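Local coordinates for protein ARF-like GTPase (Chlamydomonas reinhardtii, PDB 4M9Q) that is Arl13B, a small ARF-family GTPase of the P-loop NTPase fold, which binds phosphoaminophosphonic acid-guanylate ester and a magnesium ion, at residues A[8-13]-A[67-72]; A[19-24]-A[52-57]; A[40-43]-A[48-51]; A[75-80]-A[91-96]. All blocks are in the same frame, centred on the assembly; numbering follows the deposited sequence. Where two conformers were deposited one is given.

Contact 1. Residues A[8-13]-A[67-72]; sequences ALLGLD and KYLAEV. With GNP (phosphoaminophosphonic acid-guanylate ester), chain D.
V72 O accepts a hydrogen bond from K106 NZ, and the V72 side chain faces A8 of the strand. V72 CG2 lies 3.7 Å from A8 CB, a pairing that is less certain because V72 was modelled in two conformers. No hydrogen bond crosses between the two segments. L10 and L69 meet through one branch each, with L10 CD1 at 4.3 Å from L69 CD2. With CG anti to the carbonyl carbon (chi1 -62°), L69 sends CD2 back toward L10 on the strand. All four touching residues are buried, but the shared surface is small. Beyond the segments, L10 also packs on W65, I75 and V97. Within the 67-72 loop, E71 N donates to Y68 O and makes a turn. The strand passes into a loop at the phosphates. G11 O accepts a bond from K17 NZ. D13 CA lies 3.6 Å from O2G of the phosphoaminophosphonic acid-guanylate ester, and D13 CB lies 3.7 Å from its O3G. The D13 carboxylate is held by a salt bridge from R86 to OD2. The loop before strand 74-80 packs on A8 and L10 of the central strand 3-10, just ahead of the phosphate-binding loop. This strand-to-loop passage is consistent with the Walker A motif of P-loop GTPases.

Contact 2. Residues A[19-24]-A[52-57]; sequences TLLNSI and VFDLGG. With GNP (phosphoaminophosphonic acid-guanylate ester), chain D.
L21 packs against V52 and D54 with both of its methyl branches, and this is the tight part of the contact. L21 CG is anti to the backbone N (chi1 -170°), which sends the branches from the helix toward the strand. L21 CD2 rests 3.7 Å from D54 CB. L21 CD1 meets V52 CG1 tip to tip, at 3.9 Å. All three residues are buried, and L21 also touches L9 and T41. The D54 carboxylate turns to other partners: OD2 is bonded to T18 OG1 and N39 ND2, and the side chain lies about 4 Å from the magnesium ion. T18 is itself a residue of the magnesium site. Helix 17-24 begins within the P-loop pattern, with K17 and T18 in its first turn, and D54 to G57 fits the DxxG motif of small GTPases. Both segments reach the bound phosphoaminophosphonic acid-guanylate ester. T19 grips its O2A twice, from N at 2.8 Å with a fairly straight bond (160°) and from OG1 at 2.7 Å. G57 N donates to O2G at 2.8 Å, more bent at 138°. Other sides of the helix are looser. N22 and, at its end, I24 are partly exposed and do not touch the strand; I24 packs on L43 and L158 instead, and N22 on E27 and T32. F53, also partly exposed, points away from the helix, and its ring meets that of Y68.

Contact 3. Residues A[40-43]-A[48-51]; sequences STTL and YKIE
The peptide groups on either side of L43 and of I50 are joined by two backbone hydrogen bonds, each with its donor in the carbonyl plane of the acceptor. L43 N donates to I50 O at 2.7 Å, and I50 N donates to L43 O at 2.7 Å (164° at the hydrogen). The side chains of L43 and I50 lie on one face of the sheet, where L43 CB is 4.1 Å from I50 CB. T42 and E51, the adjoining non-hydrogen-bonded pair, lie on the other face. Between the strands, T42 CA makes a CA-H...O contact with I50 O at 3.1 Å. The strand axes run 166° apart in direction, so the pairing is antiparallel. This is a beta hairpin, with 38-45 at one edge of the sheet and 48-55 running beside the central strand 3-10. On the T42 face, T42 CG2 touches K49 diagonally, at 3.7 Å from both K49 CG and K49 CE. The K49 chain is extended beyond CG, and CG is anti to the backbone N (chi1 -156°), which lays the chain across the T42 methyl. This side is less buried than the L43 face. E51 OE1 has a weak hydrogen bond to T6 OG1 there. On the covered face, L43 packs on L162, and I50 on I5, I7 and V166. The Y48 ring leads away from the outer strand toward R3, I5 and V166. Its OH is hydrogen-bonded to D170, and a sulfate ion, probably from the crystallisation liquor, lies about 3 Å from the side chain.

Contact 4. Residues A[75-80]-A[91-96]; sequences IVYVVD and KMTMAE
Y77 and M94 make the main aromatic interaction, with the methionine over one face of the tyrosine ring. M94 SD is 4.2 Å from the centroid of the Y77 ring and 20° off the ring normal, a Met-aromatic contact. The sulfur is offset toward the rim, and the ring atom nearest M94 SD is Y77 CD2 at 3.9 Å. M94 CB lies over the same face near the hydroxyl end, in a CH-pi contact 4.3 Å from the centroid of the Y77 ring. The methionine thus runs along the ring, with CB close to CZ and SD close to CG and CD2. M94 CG is anti to the backbone N (chi1 -168°) and chi2 is extended (163°); together the two torsions bring SD over the ring. Van der Waals contacts involve T93. Its side chain crosses that of Y77 at about a right angle, and Y77 OH lies 3.6 Å from T93 CB and 3.7 Å from T93 CG2. No hydrogen bond links the two segments. The two hydroxyls bond to residues of the preceding helical turn: Y77 OH to S90 OG, which holds the hydroxyl end of the ring, and T93 OG1 to E89 O. Y77, T93 and M94 are all buried. Around them, T93 packs on L12 and W65, M94 on L132, and Y77 on I108. Strand 74-80 lies between strands 3-10 and 108-113 in the sheet, and helix 87-99 covers it as the helix of the beta-alpha-beta unit 74-80, 87-99, 108-113.

From the N terminus, strand 3-10 opens contact 1 and helix 17-24 opens contact 2. Strand 38-45 then opens contact 3, which strand 48-55 closes first. The same strand goes on to close contact 2, and the loop 67-72 closes contact 1. Contact 3 is thus nested in contact 2, and contact 2 in contact 1. Contact 4 follows in series, from strand 74-80 to helix 87-99. Contacts 1 and 2 join where L9 N meets F53 O, contacts 2 and 3 where V52 N meets T41 O. Contacts 1 and 4 join through L10 and strand 74-80. Together they tie one mixed sheet to helices 17-24 and 87-99.

Contact 1. Residues A[8-13]-A[67-72]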
# COMPACT_ATOMS: atom_id res chain seq x y z
N ALA A 8 -3.84 0.59 3.51
CA ALA A 8 -2.50 0.72 4.17
C ALA A 8 -1.49 0.81 3.10
O ALA A 8 -1.51 0.04 2.17
CB ALA A 8 -2.19 -0.48 5.05
N LEU A 9 -0.57 1.75 3.23
CA LEU A 9 0.52 1.97 2.24
C LEU A 9 1.75 1.33 2.84
O LEU A 9 2.27 1.82 3.84
CB LEU A 9 0.68 3.47 2.05
CG LEU A 9 1.40 4.19 0.92
CD1 LEU A 9 1.25 3.49 -0.42
CD2 LEU A 9 0.93 5.65 0.86
N LEU A 10 2.16 0.20 2.30
CA LEU A 10 3.20 -0.59 2.89
C LEU A 10 4.33 -0.77 1.89
O LEU A 10 4.22 -0.36 0.74
CB LEU A 10 2.63 -1.97 3.26
CG LEU A 10 1.42 -2.03 4.21
CD1 LEU A 10 1.07 -3.48 4.41
CD2 LEU A 10 1.72 -1.33 5.50
N GLY A 11 5.42 -1.37 2.36
CA GLY A 11 6.64 -1.54 1.55
C GLY A 11 7.86 -1.21 2.39
O GLY A 11 7.74 -0.57 3.41
N LEU A 12 9.04 -1.61 1.94
CA LEU A 12 10.26 -1.48 2.75
C LEU A 12 10.60 -0.00 2.90
O LEU A 12 10.16 0.86 2.11
CB LEU A 12 11.44 -2.18 2.08
CG LEU A 12 11.39 -3.68 1.83
CD1 LEU A 12 12.70 -4.14 1.19
CD2 LEU A 12 11.07 -4.48 3.09
N ASP A 13 11.42 0.29 3.89
CA ASP A 13 11.96 1.62 4.02
C ASP A 13 12.65 1.99 2.71
O ASP A 13 13.22 1.15 2.03
CB ASP A 13 12.92 1.70 5.20
CG ASP A 13 14.10 0.80 5.04
OD1 ASP A 13 13.92 -0.43 5.19
OD2 ASP A 13 15.22 1.30 4.76
N LYS A 67 -0.99 -4.58 12.88
CA LYS A 67 -2.02 -3.98 13.75
C LYS A 67 -3.08 -3.25 12.93
O LYS A 67 -4.12 -2.90 13.46
CB LYS A 67 -1.39 -3.05 14.79
CG LYS A 67 -0.24 -3.72 15.50
CD LYS A 67 -0.15 -3.25 16.93
CE LYS A 67 0.72 -4.17 17.78
NZ LYS A 67 0.08 -4.26 19.11
N TYR A 68 -2.81 -3.07 11.63
CA TYR A 68 -3.72 -2.39 10.74
C TYR A 68 -4.46 -3.31 9.79
O TYR A 68 -5.38 -2.85 9.07
CB TYR A 68 -2.96 -1.37 9.88
CG TYR A 68 -2.53 -0.15 10.63
CD1 TYR A 68 -3.27 1.03 10.53
CD2 TYR A 68 -1.42 -0.17 11.46
CE1 TYR A 68 -2.89 2.16 11.22
CE2 TYR A 68 -1.04 0.96 12.17
CZ TYR A 68 -1.78 2.12 12.04
OH TYR A 68 -1.42 3.27 12.70
N LEU A 69 -4.06 -4.57 9.70
CA LEU A 69 -4.51 -5.34 8.54
C LEU A 69 -5.97 -5.72 8.65
O LEU A 69 -6.62 -6.00 7.63
CB LEU A 69 -3.64 -6.55 8.28
CG LEU A 69 -2.19 -6.16 7.96
CD1 LEU A 69 -1.33 -7.42 7.88
CD2 LEU A 69 -2.09 -5.32 6.68
N ALA A 70 -6.49 -5.67 9.88
CA ALA A 70 -7.91 -5.98 10.14
C ALA A 70 -8.82 -4.86 9.72
O ALA A 70 -9.96 -5.11 9.32
CB ALA A 70 -8.13 -6.30 11.63
N GLU A 71 -8.34 -3.62 9.80
CA GLU A 71 -9.19 -2.47 9.47
C GLU A 71 -9.03 -1.96 8.02
O GLU A 71 -9.59 -0.96 7.66
CB GLU A 71 -8.96 -1.34 10.46
CG GLU A 71 -7.61 -0.68 10.35
CD GLU A 71 -7.31 0.17 11.56
OE1 GLU A 71 -6.56 -0.29 12.47
OE2 GLU A 71 -7.85 1.31 11.59
N VAL A 72 -8.36 -2.74 7.19
CA VAL A 72 -7.98 -2.29 5.86
C VAL A 72 -8.75 -3.09 4.80
O VAL A 72 -9.00 -4.27 4.98
CB VAL A 72 -6.46 -2.44 5.72
CG1 VAL A 72 -6.09 -3.50 4.72
CG2 VAL A 72 -5.80 -1.08 5.54
PG GNP D . 10.08 4.93 5.20
O1G GNP D . 9.19 6.20 5.67
O2G GNP D . 9.18 3.66 4.98
O3G GNP D . 11.23 4.78 6.21
N3B GNP D . 10.63 5.28 3.63
PB GNP D . 9.49 5.75 2.48
O1B GNP D . 8.29 6.63 3.11
O2B GNP D . 9.02 4.49 1.81
O3A GNP D . 10.40 6.57 1.47
PA GNP D . 10.27 8.10 1.05
O1A GNP D . 10.71 8.78 2.29
O2A GNP D . 8.92 8.29 0.45
O5' GNP D . 11.39 8.12 -0.09
C5' GNP D . 12.70 7.58 0.20
C4' GNP D . 13.78 8.28 -0.68
O4' GNP D . 13.46 7.97 -2.04
C3' GNP D . 13.71 9.80 -0.65
O3' GNP D . 14.93 10.42 -1.06
C2' GNP D . 12.78 10.14 -1.76
O2' GNP D . 12.94 11.41 -2.31
C1' GNP D . 13.21 9.14 -2.79
N9 GNP D . 12.25 8.85 -3.86
C8 GNP D . 10.96 8.55 -3.66
N7 GNP D . 10.36 8.26 -4.82
C5 GNP D . 11.27 8.41 -5.79
C6 GNP D . 11.24 8.28 -7.26
O6 GNP D . 10.19 7.97 -7.86
N1 GNP D . 12.36 8.48 -7.91
C2 GNP D . 13.53 8.81 -7.28
N2 GNP D . 14.60 9.01 -8.05
N3 GNP D . 13.65 8.96 -5.93
C4 GNP D . 12.53 8.79 -5.16

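Contact 2. Residues A[19-24]-A[52-57]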
# COMPACT_ATOMS: atom_id res chain seq x y z
N THR A 19 6.56 9.70 -0.20
CA THR A 19 6.61 10.55 -1.40
C THR A 19 5.41 10.25 -2.31
O THR A 19 4.81 11.12 -2.90
CB THR A 19 7.92 10.34 -2.16
OG1 THR A 19 9.02 10.45 -1.23
CG2 THR A 19 8.11 11.39 -3.30
N LEU A 20 5.05 8.99 -2.40
CA LEU A 20 3.94 8.58 -3.24
C LEU A 20 2.64 9.12 -2.67
O LEU A 20 1.81 9.70 -3.37
CB LEU A 20 3.93 7.08 -3.36
CG LEU A 20 2.92 6.54 -4.36
CD1 LEU A 20 3.53 5.30 -5.03
CD2 LEU A 20 1.61 6.27 -3.65
N LEU A 21 2.49 9.04 -1.37
CA LEU A 21 1.31 9.61 -0.76
C LEU A 21 1.18 11.09 -0.99
O LEU A 21 0.12 11.55 -1.35
CB LEU A 21 1.32 9.36 0.73
CG LEU A 21 -0.02 9.73 1.36
CD1 LEU A 21 -1.14 9.11 0.51
CD2 LEU A 21 -0.06 9.33 2.82
N ASN A 22 2.25 11.85 -0.76
CA ASN A 22 2.28 13.26 -1.10
C ASN A 22 1.88 13.47 -2.54
O ASN A 22 0.97 14.22 -2.81
CB ASN A 22 3.65 13.91 -0.83
CG ASN A 22 4.01 13.95 0.66
OD1 ASN A 22 3.13 13.86 1.55
ND2 ASN A 22 5.30 14.05 0.95
N SER A 23 2.51 12.79 -3.47
CA SER A 23 2.27 13.05 -4.89
C SER A 23 0.86 12.68 -5.31
O SER A 23 0.32 13.25 -6.24
CB SER A 23 3.28 12.29 -5.74
OG SER A 23 4.56 12.88 -5.58
N ILE A 24 0.28 11.71 -4.63
CA ILE A 24 -1.07 11.28 -4.99
C ILE A 24 -2.10 12.32 -4.56
O ILE A 24 -3.14 12.45 -5.20
CB ILE A 24 -1.38 9.89 -4.44
CG1 ILE A 24 -2.13 9.05 -5.43
CG2 ILE A 24 -2.16 9.94 -3.17
CD1 ILE A 24 -1.98 7.58 -5.10
N VAL A 52 -5.99 6.72 3.80
CA VAL A 52 -4.70 6.10 3.55
C VAL A 52 -3.75 6.19 4.74
O VAL A 52 -3.45 7.25 5.20
CB VAL A 52 -4.00 6.72 2.35
CG1 VAL A 52 -2.81 5.88 1.95
CG2 VAL A 52 -4.98 6.83 1.20
N PHE A 53 -3.29 5.06 5.23
CA PHE A 53 -2.30 5.00 6.31
C PHE A 53 -0.89 4.69 5.73
O PHE A 53 -0.65 3.62 5.21
CB PHE A 53 -2.70 3.95 7.29
CG PHE A 53 -3.90 4.33 8.12
CD1 PHE A 53 -5.14 3.73 7.92
CD2 PHE A 53 -3.78 5.29 9.13
CE1 PHE A 53 -6.21 4.05 8.71
CE2 PHE A 53 -4.89 5.65 9.90
CZ PHE A 53 -6.12 5.03 9.69
N ASP A 54 -0.00 5.66 5.80
CA ASP A 54 1.35 5.51 5.33
C ASP A 54 2.22 5.08 6.51
O ASP A 54 2.50 5.87 7.38
CB ASP A 54 1.81 6.83 4.72
CG ASP A 54 3.33 6.93 4.56
OD1 ASP A 54 4.01 5.89 4.36
OD2 ASP A 54 3.86 8.06 4.62
N LEU A 55 2.58 3.81 6.58
CA LEU A 55 3.30 3.27 7.71
C LEU A 55 4.78 3.26 7.40
O LEU A 55 5.17 3.00 6.26
CB LEU A 55 2.85 1.85 7.96
CG LEU A 55 1.57 1.66 8.77
CD1 LEU A 55 0.70 2.93 8.84
CD2 LEU A 55 0.77 0.47 8.29
N GLY A 56 5.61 3.47 8.40
CA GLY A 56 7.05 3.36 8.21
C GLY A 56 7.43 1.95 7.81
O GLY A 56 6.79 1.01 8.26
N GLY A 57 8.48 1.82 6.99
CA GLY A 57 8.95 0.53 6.56
C GLY A 57 10.25 0.03 7.15
O GLY A 57 10.66 -1.06 6.84
PG GNP D . 10.08 4.93 5.20
O1G GNP D . 9.19 6.20 5.67
O2G GNP D . 9.18 3.66 4.98
O3G GNP D . 11.23 4.78 6.21
N3B GNP D . 10.63 5.28 3.63
PB GNP D . 9.49 5.75 2.48
O1B GNP D . 8.29 6.63 3.11
O2B GNP D . 9.02 4.49 1.81
O3A GNP D . 10.40 6.57 1.47
PA GNP D . 10.27 8.10 1.05
O1A GNP D . 10.71 8.78 2.29
O2A GNP D . 8.92 8.29 0.45
O5' GNP D . 11.39 8.12 -0.09
C5' GNP D . 12.70 7.58 0.20
C4' GNP D . 13.78 8.28 -0.68
O4' GNP D . 13.46 7.97 -2.04
C3' GNP D . 13.71 9.80 -0.65
O3' GNP D . 14.93 10.42 -1.06
C2' GNP D . 12.78 10.14 -1.76
O2' GNP D . 12.94 11.41 -2.31
C1' GNP D . 13.21 9.14 -2.79
N9 GNP D . 12.25 8.85 -3.86
C8 GNP D . 10.96 8.55 -3.66
N7 GNP D . 10.36 8.26 -4.82
C5 GNP D . 11.27 8.41 -5.79
C6 GNP D . 11.24 8.28 -7.26
O6 GNP D . 10.19 7.97 -7.86
N1 GNP D . 12.36 8.48 -7.91
C2 GNP D . 13.53 8.81 -7.28
N2 GNP D . 14.60 9.01 -8.05
N3 GNP D . 13.65 8.96 -5.93
C4 GNP D . 12.53 8.79 -5.16

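Contact 3. Residues A[40-43]-A[48-51]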
# COMPACT_ATOMS: atom_id res chain seq x y z
N SER A 40 -1.30 9.90 7.74
CA SER A 40 -2.69 9.49 7.50
C SER A 40 -3.30 10.58 6.70
O SER A 40 -3.22 11.72 7.09
CB SER A 40 -3.39 9.40 8.87
OG SER A 40 -4.79 9.27 8.80
N THR A 41 -3.93 10.26 5.58
CA THR A 41 -4.72 11.26 4.88
C THR A 41 -5.93 10.63 4.18
O THR A 41 -6.11 9.43 4.20
CB THR A 41 -3.83 12.02 3.90
OG1 THR A 41 -4.21 11.74 2.56
CG2 THR A 41 -2.41 11.58 4.07
N THR A 42 -6.73 11.49 3.57
CA THR A 42 -7.95 11.10 2.93
C THR A 42 -7.97 11.56 1.50
O THR A 42 -7.51 12.64 1.20
CB THR A 42 -9.14 11.66 3.69
OG1 THR A 42 -9.29 10.94 4.91
CG2 THR A 42 -10.40 11.54 2.85
N LEU A 43 -8.45 10.69 0.61
CA LEU A 43 -8.49 10.93 -0.81
C LEU A 43 -9.90 10.71 -1.30
O LEU A 43 -10.61 9.88 -0.77
CB LEU A 43 -7.62 9.88 -1.59
CG LEU A 43 -6.15 9.76 -1.30
CD1 LEU A 43 -5.52 8.77 -2.23
CD2 LEU A 43 -5.45 11.09 -1.44
N TYR A 48 -15.84 6.90 -3.64
CA TYR A 48 -15.26 6.54 -2.34
C TYR A 48 -14.40 7.62 -1.68
O TYR A 48 -13.67 8.35 -2.33
CB TYR A 48 -14.39 5.32 -2.54
CG TYR A 48 -15.17 4.09 -2.83
CD1 TYR A 48 -15.45 3.72 -4.12
CD2 TYR A 48 -15.70 3.34 -1.81
CE1 TYR A 48 -16.21 2.59 -4.40
CE2 TYR A 48 -16.48 2.23 -2.07
CZ TYR A 48 -16.71 1.86 -3.37
OH TYR A 48 -17.48 0.78 -3.66
N LYS A 49 -14.54 7.70 -0.37
CA LYS A 49 -13.64 8.46 0.47
C LYS A 49 -12.60 7.42 0.88
O LYS A 49 -12.98 6.37 1.34
CB LYS A 49 -14.40 9.01 1.68
CG LYS A 49 -13.77 10.25 2.30
CD LYS A 49 -14.59 10.82 3.48
CE LYS A 49 -13.70 11.64 4.43
NZ LYS A 49 -14.36 12.14 5.67
N ILE A 50 -11.32 7.68 0.65
CA ILE A 50 -10.26 6.69 0.93
C ILE A 50 -9.35 7.23 2.01
O ILE A 50 -8.70 8.26 1.82
CB ILE A 50 -9.47 6.38 -0.36
CG1 ILE A 50 -10.42 5.77 -1.41
CG2 ILE A 50 -8.41 5.36 -0.09
CD1 ILE A 50 -10.07 6.13 -2.80
N GLU A 51 -9.33 6.54 3.15
CA GLU A 51 -8.40 6.78 4.21
C GLU A 51 -7.11 6.00 3.93
O GLU A 51 -7.14 4.76 3.82
CB GLU A 51 -9.02 6.30 5.48
CG GLU A 51 -8.38 6.87 6.74
CD GLU A 51 -9.15 6.46 8.03
OE1 GLU A 51 -9.63 5.29 8.18
OE2 GLU A 51 -9.29 7.34 8.91

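Contact 4. Residues A[75-80]-A[91-96]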
# COMPACT_ATOMS: atom_id res chain seq x y z
N ILE A 75 -4.43 -2.97 0.05
CA ILE A 75 -3.06 -2.56 0.32
C ILE A 75 -2.48 -1.89 -0.91
O ILE A 75 -2.79 -2.31 -2.02
CB ILE A 75 -2.21 -3.79 0.64
CG1 ILE A 75 -2.38 -4.15 2.11
CG2 ILE A 75 -0.73 -3.56 0.27
CD1 ILE A 75 -1.21 -4.93 2.67
N VAL A 76 -1.70 -0.83 -0.72
CA VAL A 76 -0.80 -0.39 -1.75
C VAL A 76 0.57 -0.86 -1.25
O VAL A 76 0.96 -0.47 -0.16
CB VAL A 76 -0.85 1.09 -1.96
CG1 VAL A 76 0.20 1.53 -2.96
CG2 VAL A 76 -2.23 1.53 -2.42
N TYR A 77 1.28 -1.71 -2.00
CA TYR A 77 2.60 -2.12 -1.66
C TYR A 77 3.59 -1.47 -2.63
O TYR A 77 3.43 -1.58 -3.85
CB TYR A 77 2.70 -3.62 -1.73
CG TYR A 77 3.95 -4.16 -1.04
CD1 TYR A 77 3.98 -4.32 0.32
CD2 TYR A 77 5.08 -4.50 -1.77
CE1 TYR A 77 5.11 -4.79 0.93
CE2 TYR A 77 6.21 -4.95 -1.16
CZ TYR A 77 6.21 -5.10 0.19
OH TYR A 77 7.33 -5.58 0.78
N VAL A 78 4.58 -0.74 -2.11
CA VAL A 78 5.50 0.00 -2.93
C VAL A 78 6.86 -0.66 -2.85
O VAL A 78 7.36 -1.00 -1.77
CB VAL A 78 5.60 1.46 -2.43
CG1 VAL A 78 6.47 2.31 -3.36
CG2 VAL A 78 4.21 2.10 -2.30
N VAL A 79 7.47 -0.84 -4.03
CA VAL A 79 8.78 -1.44 -4.14
C VAL A 79 9.68 -0.44 -4.79
O VAL A 79 9.28 0.25 -5.74
CB VAL A 79 8.74 -2.67 -5.05
CG1 VAL A 79 10.13 -3.30 -5.16
CG2 VAL A 79 7.79 -3.69 -4.50
N ASP A 80 10.92 -0.35 -4.31
CA ASP A 80 11.92 0.47 -5.02
C ASP A 80 12.40 -0.40 -6.16
O ASP A 80 13.18 -1.34 -5.94
CB ASP A 80 13.06 0.88 -4.07
CG ASP A 80 14.13 1.76 -4.73
OD1 ASP A 80 14.14 1.92 -5.98
OD2 ASP A 80 15.03 2.27 -3.97
N LYS A 91 10.06 -9.30 -0.94
CA LYS A 91 9.28 -10.51 -1.12
C LYS A 91 8.91 -11.18 0.23
O LYS A 91 7.77 -11.62 0.43
CB LYS A 91 10.05 -11.48 -2.04
CG LYS A 91 9.42 -12.86 -2.25
CD LYS A 91 10.34 -13.75 -3.10
CE LYS A 91 9.99 -15.22 -3.00
NZ LYS A 91 11.10 -16.11 -3.43
N MET A 92 9.87 -11.28 1.15
CA MET A 92 9.59 -11.94 2.42
C MET A 92 8.63 -11.06 3.22
O MET A 92 7.77 -11.54 3.95
CB MET A 92 10.87 -12.17 3.23
CG MET A 92 11.84 -13.17 2.60
SD MET A 92 13.19 -13.68 3.70
CE MET A 92 13.25 -12.37 4.95
N THR A 93 8.78 -9.75 3.06
CA THR A 93 7.96 -8.82 3.83
C THR A 93 6.50 -8.87 3.36
O THR A 93 5.55 -8.88 4.17
CB THR A 93 8.53 -7.41 3.70
OG1 THR A 93 9.81 -7.37 4.33
CG2 THR A 93 7.68 -6.47 4.37
N MET A 94 6.33 -8.93 2.06
CA MET A 94 4.99 -9.06 1.52
C MET A 94 4.41 -10.41 1.90
O MET A 94 3.25 -10.50 2.28
CB MET A 94 4.98 -8.89 0.00
CG MET A 94 3.55 -8.73 -0.53
SD MET A 94 3.50 -8.05 -2.21
CE MET A 94 4.52 -9.29 -2.96
N ALA A 95 5.21 -11.46 1.82
CA ALA A 95 4.74 -12.79 2.22
C ALA A 95 4.10 -12.74 3.63
O ALA A 95 2.98 -13.20 3.83
CB ALA A 95 5.88 -13.82 2.16
N GLU A 96 4.82 -12.17 4.59
CA GLU A 96 4.32 -12.02 5.94
C GLU A 96 2.94 -11.34 5.98
O GLU A 96 2.05 -11.75 6.74
CB GLU A 96 5.29 -11.20 6.78
CG GLU A 96 6.23 -12.02 7.66
CD GLU A 96 6.21 -11.55 9.11
OE1 GLU A 96 6.02 -10.31 9.35
OE2 GLU A 96 6.38 -12.43 10.02